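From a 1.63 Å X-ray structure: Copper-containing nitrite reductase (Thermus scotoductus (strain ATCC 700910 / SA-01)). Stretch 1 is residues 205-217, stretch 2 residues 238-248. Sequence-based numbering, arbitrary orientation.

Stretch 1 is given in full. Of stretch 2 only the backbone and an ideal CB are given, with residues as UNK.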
ATOM      1  N   LEU C 205      -2.994 -17.674  -8.306  1.00 18.23           N
ATOM      2  CA  LEU C 205      -2.999 -16.408  -9.033  1.00 17.54           C
ATOM      3  C   LEU C 205      -3.491 -15.326  -8.095  1.00 17.96           C
ATOM      4  O   LEU C 205      -4.597 -15.423  -7.551  1.00 18.43           O
ATOM      5  CB  LEU C 205      -3.920 -16.500 -10.269  1.00 18.04           C
ATOM      6  CG  LEU C 205      -4.257 -15.210 -11.045  1.00 18.54           C
ATOM      7  CD1 LEU C 205      -3.042 -14.605 -11.678  1.00 18.75           C
ATOM      8  CD2 LEU C 205      -5.324 -15.417 -12.101  1.00 19.82           C
ATOM      9  N   ASN C 206      -2.687 -14.275  -7.925  1.00 17.92           N
ATOM     10  CA  ASN C 206      -3.144 -13.065  -7.180  1.00 17.17           C
ATOM     11  C   ASN C 206      -3.696 -12.108  -8.222  1.00 18.52           C
ATOM     12  O   ASN C 206      -2.906 -11.527  -8.985  1.00 19.16           O
ATOM     13  CB  ASN C 206      -2.000 -12.360  -6.396  1.00 16.18           C
ATOM     14  CG  ASN C 206      -2.469 -11.131  -5.634  1.00 17.18           C
ATOM     15  OD1 ASN C 206      -3.684 -10.911  -5.443  1.00 18.12           O
ATOM     16  ND2 ASN C 206      -1.505 -10.281  -5.205  1.00 17.87           N
ATOM     17  N   VAL C 207      -5.006 -11.897  -8.253  1.00 18.10           N
ATOM     18  CA  VAL C 207      -5.563 -10.939  -9.227  1.00 20.46           C
ATOM     19  C   VAL C 207      -5.476  -9.482  -8.710  1.00 20.78           C
ATOM     20  O   VAL C 207      -5.624  -8.545  -9.475  1.00 19.75           O
ATOM     21  CB  VAL C 207      -7.016 -11.216  -9.684  1.00 22.76           C
ATOM     22  CG1 VAL C 207      -7.199 -12.621 -10.220  1.00 21.36           C
ATOM     23  CG2 VAL C 207      -8.034 -10.891  -8.618  1.00 25.85           C
ATOM     24  N   GLY C 208      -5.235  -9.302  -7.428  1.00 19.19           N
ATOM     25  CA  GLY C 208      -5.227  -7.962  -6.853  1.00 20.28           C
ATOM     26  C   GLY C 208      -6.668  -7.423  -6.716  1.00 19.63           C
ATOM     27  O   GLY C 208      -7.511  -8.104  -6.122  1.00 20.62           O
ATOM     28  N   PRO C 209      -6.983  -6.242  -7.272  1.00 19.99           N
ATOM     29  CA  PRO C 209      -6.161  -5.538  -8.245  1.00 20.36           C
ATOM     30  C   PRO C 209      -5.088  -4.574  -7.728  1.00 20.53           C
ATOM     31  O   PRO C 209      -4.294  -4.059  -8.571  1.00 21.20           O
ATOM     32  CB  PRO C 209      -7.210  -4.746  -9.074  1.00 21.24           C
ATOM     33  CG  PRO C 209      -8.495  -5.370  -8.759  1.00 22.23           C
ATOM     34  CD  PRO C 209      -8.357  -5.700  -7.303  1.00 21.09           C
ATOM     35  N   ASN C 210      -5.038  -4.299  -6.417  1.00 18.40           N
ATOM     36  CA  ASN C 210      -4.032  -3.375  -5.839  1.00 18.42           C
ATOM     37  C   ASN C 210      -2.913  -3.974  -4.966  1.00 18.24           C
ATOM     38  O   ASN C 210      -1.811  -3.447  -4.956  1.00 17.81           O
ATOM     39  CB  ASN C 210      -4.749  -2.327  -4.966  1.00 19.06           C
ATOM     40  CG  ASN C 210      -5.417  -1.235  -5.777  1.00 19.77           C
ATOM     41  OD1 ASN C 210      -4.901  -0.804  -6.811  1.00 22.21           O
ATOM     42  ND2 ASN C 210      -6.544  -0.761  -5.302  1.00 19.20           N
ATOM     43  N   LEU C 211      -3.199  -5.049  -4.229  1.00 17.82           N
ATOM     44  CA  LEU C 211      -2.312  -5.478  -3.114  1.00 19.57           C
ATOM     45  C   LEU C 211      -1.444  -6.698  -3.464  1.00 19.79           C
ATOM     46  O   LEU C 211      -1.833  -7.542  -4.289  1.00 20.18           O
ATOM     47  CB  LEU C 211      -3.111  -5.738  -1.852  1.00 19.78           C
ATOM     48  CG  LEU C 211      -4.020  -4.583  -1.469  1.00 21.32           C
ATOM     49  CD1 LEU C 211      -4.914  -4.969  -0.341  1.00 23.15           C
ATOM     50  CD2 LEU C 211      -3.241  -3.279  -1.176  1.00 21.85           C
ATOM     51  N   THR C 212      -0.268  -6.750  -2.847  1.00 18.21           N
ATOM     52  CA  THR C 212       0.682  -7.857  -3.066  1.00 17.99           C
ATOM     53  C   THR C 212       0.341  -8.955  -2.050  1.00 18.04           C
ATOM     54  O   THR C 212      -0.252  -8.671  -0.992  1.00 17.59           O
ATOM     55  CB  THR C 212       2.117  -7.292  -2.907  1.00 19.18           C
ATOM     56  OG1 THR C 212       2.376  -6.370  -3.990  1.00 18.38           O
ATOM     57  CG2 THR C 212       3.215  -8.382  -2.862  1.00 19.23           C
ATOM     58  N   SER C 213       0.715 -10.192  -2.371  1.00 17.27           N
ATOM     59  CA  SER C 213       0.473 -11.394  -1.550  1.00 17.60           C
ATOM     60  C   SER C 213       1.784 -12.109  -1.286  1.00 17.85           C
ATOM     61  O   SER C 213       2.681 -12.088  -2.136  1.00 19.30           O
ATOM     62  CB  SER C 213      -0.491 -12.340  -2.270  1.00 17.95           C
ATOM     63  OG  SER C 213      -0.826 -13.490  -1.482  1.00 18.42           O
ATOM     64  N   THR C 214       1.895 -12.752  -0.124  1.00 17.82           N
ATOM     65  CA  THR C 214       2.998 -13.662   0.188  1.00 17.63           C
ATOM     66  C   THR C 214       2.364 -14.960   0.693  1.00 16.43           C
ATOM     67  O   THR C 214       2.090 -15.112   1.891  1.00 17.54           O
ATOM     68  CB  THR C 214       4.040 -13.086   1.200  1.00 17.72           C
ATOM     69  OG1 THR C 214       3.372 -12.442   2.298  1.00 17.35           O
ATOM     70  CG2 THR C 214       4.935 -12.041   0.501  1.00 18.44           C
ATOM     71  N   LEU C 215       2.146 -15.900  -0.223  1.00 17.37           N
ATOM     72  CA  LEU C 215       1.423 -17.149   0.116  1.00 18.98           C
ATOM     73  C   LEU C 215       2.281 -18.069   0.978  1.00 18.92           C
ATOM     74  O   LEU C 215       3.468 -18.201   0.723  1.00 18.67           O
ATOM     75  CB  LEU C 215       0.952 -17.904  -1.124  1.00 19.85           C
ATOM     76  CG  LEU C 215      -0.109 -18.989  -0.898  1.00 20.12           C
ATOM     77  CD1 LEU C 215      -1.435 -18.397  -0.484  1.00 21.21           C
ATOM     78  CD2 LEU C 215      -0.322 -19.806  -2.153  1.00 20.54           C
ATOM     79  N   HIS C 216       1.666 -18.667   1.998  1.00 17.97           N
ATOM     80  CA  HIS C 216       2.377 -19.426   3.043  1.00 19.51           C
ATOM     81  C   HIS C 216       1.505 -20.609   3.514  1.00 18.67           C
ATOM     82  O   HIS C 216       0.273 -20.484   3.520  1.00 19.64           O
ATOM     83  CB  HIS C 216       2.719 -18.486   4.213  1.00 19.34           C
ATOM     84  CG  HIS C 216       3.249 -19.177   5.441  1.00 20.48           C
ATOM     85  ND1 HIS C 216       4.527 -19.702   5.522  1.00 21.54           N
ATOM     86  CD2 HIS C 216       2.679 -19.386   6.654  1.00 21.65           C
ATOM     87  CE1 HIS C 216       4.715 -20.220   6.725  1.00 22.05           C
ATOM     88  NE2 HIS C 216       3.606 -20.041   7.434  1.00 22.31           N
ATOM     89  N   VAL C 217       2.127 -21.725   3.913  1.00 19.53           N
ATOM     90  CA  VAL C 217       1.413 -22.813   4.650  1.00 20.57           C
ATOM     91  C   VAL C 217       2.057 -23.028   6.031  1.00 20.90           C
ATOM     92  O   VAL C 217       3.242 -23.300   6.104  1.00 20.11           O
ATOM     93  CB  VAL C 217       1.379 -24.171   3.871  1.00 22.80           C
ATOM     94  CG1 VAL C 217       0.718 -25.265   4.729  1.00 24.08           C
ATOM     95  CG2 VAL C 217       0.603 -24.052   2.590  1.00 23.92           C
ATOM     96  N   UNK C 238      11.036 -22.555  -0.005  1.00 20.46           N
ATOM     97  CA  UNK C 238      10.488 -21.242   0.328  1.00 20.87           C
ATOM     98  C   UNK C 238       9.367 -21.243   1.378  1.00 19.76           C
ATOM     99  O   UNK C 238       8.406 -22.042   1.319  1.00 21.19           O
ATOM    100  CB  UNK C 238       9.961 -20.591  -0.952  1.00 20.87           C
ATOM    101  N   UNK C 239       9.479 -20.325   2.319  1.00 19.24           N
ATOM    102  CA  UNK C 239       8.391 -20.069   3.279  1.00 19.08           C
ATOM    103  C   UNK C 239       7.251 -19.208   2.723  1.00 20.26           C
ATOM    104  O   UNK C 239       6.164 -19.189   3.305  1.00 19.56           O
ATOM    105  CB  UNK C 239       8.964 -19.387   4.523  1.00 19.08           C
ATOM    106  N   UNK C 240       7.522 -18.465   1.645  1.00 19.70           N
ATOM    107  CA  UNK C 240       6.577 -17.574   1.012  1.00 19.59           C
ATOM    108  C   UNK C 240       6.725 -17.604  -0.528  1.00 19.98           C
ATOM    109  O   UNK C 240       7.821 -17.843  -1.040  1.00 20.23           O
ATOM    110  CB  UNK C 240       6.770 -16.153   1.544  1.00 19.59           C
ATOM    111  N   UNK C 241       5.612 -17.348  -1.224  1.00 19.33           N
ATOM    112  CA  UNK C 241       5.564 -17.098  -2.655  1.00 19.70           C
ATOM    113  C   UNK C 241       5.063 -15.656  -2.905  1.00 19.37           C
ATOM    114  O   UNK C 241       3.864 -15.380  -2.795  1.00 18.71           O
ATOM    115  CB  UNK C 241       4.663 -18.122  -3.349  1.00 19.70           C
ATOM    116  N   UNK C 242       5.994 -14.751  -3.176  1.00 19.51           N
ATOM    117  CA  UNK C 242       5.713 -13.325  -3.409  1.00 19.65           C
ATOM    118  C   UNK C 242       4.969 -13.125  -4.772  1.00 18.76           C
ATOM    119  O   UNK C 242       5.446 -13.594  -5.810  1.00 17.47           O
ATOM    120  CB  UNK C 242       7.018 -12.527  -3.391  1.00 19.65           C
ATOM    121  N   UNK C 243       3.805 -12.470  -4.743  1.00 17.60           N
ATOM    122  CA  UNK C 243       2.990 -12.221  -5.957  1.00 17.62           C
ATOM    123  C   UNK C 243       2.318 -10.862  -5.930  1.00 17.98           C
ATOM    124  O   UNK C 243       1.410 -10.618  -5.100  1.00 16.63           O
ATOM    125  CB  UNK C 243       1.922 -13.305  -6.114  1.00 17.62           C
ATOM    126  N   UNK C 244       2.729  -9.975  -6.843  1.00 18.98           N
ATOM    127  CA  UNK C 244       1.965  -8.769  -7.083  1.00 18.81           C
ATOM    128  C   UNK C 244       0.703  -9.027  -7.871  1.00 19.29           C
ATOM    129  O   UNK C 244       0.433 -10.178  -8.246  1.00 18.81           O
ATOM    130  CB  UNK C 244       2.828  -7.740  -7.816  1.00 18.81           C
ATOM    131  N   UNK C 245      -0.121  -7.975  -8.098  1.00 18.32           N
ATOM    132  CA  UNK C 245      -1.323  -8.163  -8.937  1.00 19.08           C
ATOM    133  C   UNK C 245      -1.036  -8.728 -10.338  1.00 18.85           C
ATOM    134  O   UNK C 245      -0.263  -8.134 -11.074  1.00 17.89           O
ATOM    135  CB  UNK C 245      -2.048  -6.824  -9.085  1.00 19.08           C
ATOM    136  N   UNK C 246      -1.731  -9.833 -10.668  1.00 18.06           N
ATOM    137  CA  UNK C 246      -1.572 -10.676 -11.894  1.00 18.97           C
ATOM    138  C   UNK C 246      -0.327 -11.545 -11.962  1.00 20.43           C
ATOM    139  O   UNK C 246      -0.092 -12.203 -13.008  1.00 21.54           O
ATOM    140  CB  UNK C 246      -1.567  -9.771 -13.127  1.00 18.97           C
ATOM    141  N   UNK C 247       0.477 -11.586 -10.889  1.00 19.51           N
ATOM    142  CA  UNK C 247       1.524 -12.598 -10.738  1.00 20.35           C
ATOM    143  C   UNK C 247       0.909 -13.944 -10.328  1.00 18.97           C
ATOM    144  O   UNK C 247      -0.120 -14.007  -9.658  1.00 18.12           O
ATOM    145  CB  UNK C 247       2.559 -12.148  -9.705  1.00 20.35           C
ATOM    146  N   UNK C 248       1.579 -15.014 -10.701  1.00 18.19           N
ATOM    147  CA  UNK C 248       1.119 -16.386 -10.404  1.00 19.00           C
ATOM    148  C   UNK C 248       2.292 -17.306 -10.101  1.00 19.32           C
ATOM    149  O   UNK C 248       3.438 -16.968 -10.422  1.00 19.50           O
ATOM    150  CB  UNK C 248       0.312 -16.948 -11.576  1.00 19.00           C
TER

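At position 238 the ideal CB has nothing of stretch 1 within 5.5 Å, leaving the choice open; the residue is Ala238. At 239 CA-to-CB points sideways, and the backbone makes the contact: His216 ND1 donates to the carbonyl O of 239 at 2.8 Å, near the ring plane, which any side chain would allow. The residue is Gln239, whose amide is hydrogen-bonded elsewhere in the structure.

Position 240 has extended angles (-142/151) and a CB 4.1 Å from Thr214 CB, which suits a small or beta-branched residue. Thr240 places CG2 3.8 Å from Thr214 CB.

Position 241 pairs with Leu215 in antiparallel register, N to Leu215 O at 3.0 Å and O from Leu215 N at 3.1 Å. Its CB lies on the sheet face of Leu215, whose side-chain end leads away, so small or larger apolar groups are plausible. Ala241 sets CB 4.3 Å from Leu215 CB.

At 242, a non-hydrogen-bonded pair with Thr214, the CB sits 4.4 Å from Thr214 CG2, and Thr212 CG2 lies further along the same side. An aliphatic chain could reach both methyls. Leu242 (chi1 t, chi2 p) does so: CD1 is 3.5 Å from Thr212 CG2 and 3.8 Å from Thr214 CG2.

Position 243 turns to the other face, its CB 4.0 Å from Asn206 CB. That proximity favours a small residue, and the deposited one is Ala243. Its O accepts from Ser213 N at 2.8 Å and from Asn206 ND2 at 2.9 Å, while its N donates to Ser213 O at 2.9 Å.

Position 244 opens a type II turn. A CB would point away from stretch 1, 4.1 Å from Thr212 OG1, and phi -75° does not demand glycine; nevertheless it is Gly244.

At 245, phi -56° and psi 126° fit the second turn position and admit proline. The CB is 3.6 Å from Pro209 O and 4.0 Å from Gly208 CA, so a compact apolar group suits. Pro245 has the largest covered area in stretch 2, with CG 3.6 Å from Pro209 O.

Position 246 has phi 73°, favouring Gly, Asn or Asp, and its CB points away. Ser246 instead occupies it; its N donates to Asn206 O at 2.7 Å.

At 247, the CB points sideways without a near neighbour in stretch 1, so polar groups are possible. Asp247 OD2 accepts from Gly244 N at 2.7 Å, bracing the turn, while its O accepts from Asn206 N at 3.1 Å.

Finally, 248 pairs with Leu205; several small residues would suit. The residue is Ser248, with CB 4.1 Å from Leu205 CD1.

Stretch 2 238-248: AQTALAGPSDS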
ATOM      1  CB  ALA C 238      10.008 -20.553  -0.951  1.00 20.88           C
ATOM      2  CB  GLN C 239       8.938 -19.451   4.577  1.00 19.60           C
ATOM      3  CG  GLN C 239       9.212 -17.948   4.521  1.00 20.00           C
ATOM      4  CD  GLN C 239      10.308 -17.516   5.465  1.00 21.86           C
ATOM      5  OE1 GLN C 239      10.090 -17.342   6.664  1.00 18.48           O
ATOM      6  NE2 GLN C 239      11.487 -17.302   4.922  1.00 21.22           N
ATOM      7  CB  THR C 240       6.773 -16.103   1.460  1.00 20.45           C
ATOM      8  OG1 THR C 240       8.158 -15.782   1.508  1.00 23.13           O
ATOM      9  CG2 THR C 240       6.131 -15.837   2.786  1.00 21.76           C
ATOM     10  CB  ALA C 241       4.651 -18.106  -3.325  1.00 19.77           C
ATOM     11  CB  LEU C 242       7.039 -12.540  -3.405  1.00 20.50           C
ATOM     12  CG  LEU C 242       6.934 -11.054  -3.756  1.00 19.92           C
ATOM     13  CD1 LEU C 242       6.133 -10.294  -2.706  1.00 20.76           C
ATOM     14  CD2 LEU C 242       8.282 -10.417  -3.937  1.00 21.92           C
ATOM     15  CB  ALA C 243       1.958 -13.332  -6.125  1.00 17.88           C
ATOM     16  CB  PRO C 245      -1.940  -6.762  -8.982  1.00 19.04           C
ATOM     17  CG  PRO C 245      -1.528  -6.165  -7.666  1.00 18.97           C
ATOM     18  CD  PRO C 245      -0.119  -6.656  -7.446  1.00 18.91           C
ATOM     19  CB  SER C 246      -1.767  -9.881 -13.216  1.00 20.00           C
ATOM     20  OG  SER C 246      -1.836 -10.776 -14.327  1.00 19.50           O
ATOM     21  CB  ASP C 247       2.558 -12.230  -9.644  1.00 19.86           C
ATOM     22  CG  ASP C 247       3.628 -11.217 -10.094  1.00 23.77           C
ATOM     23  OD1 ASP C 247       4.085 -11.246 -11.283  1.00 25.39           O
ATOM     24  OD2 ASP C 247       4.088 -10.455  -9.175  1.00 24.18           O
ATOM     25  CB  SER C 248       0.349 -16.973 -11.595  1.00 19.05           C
ATOM     26  OG  SER C 248       1.249 -17.222 -12.717  1.00 21.00           O
TER
HETATM   27  O   HOH W   1       4.997 -22.122   3.506  1.00 20.70           O
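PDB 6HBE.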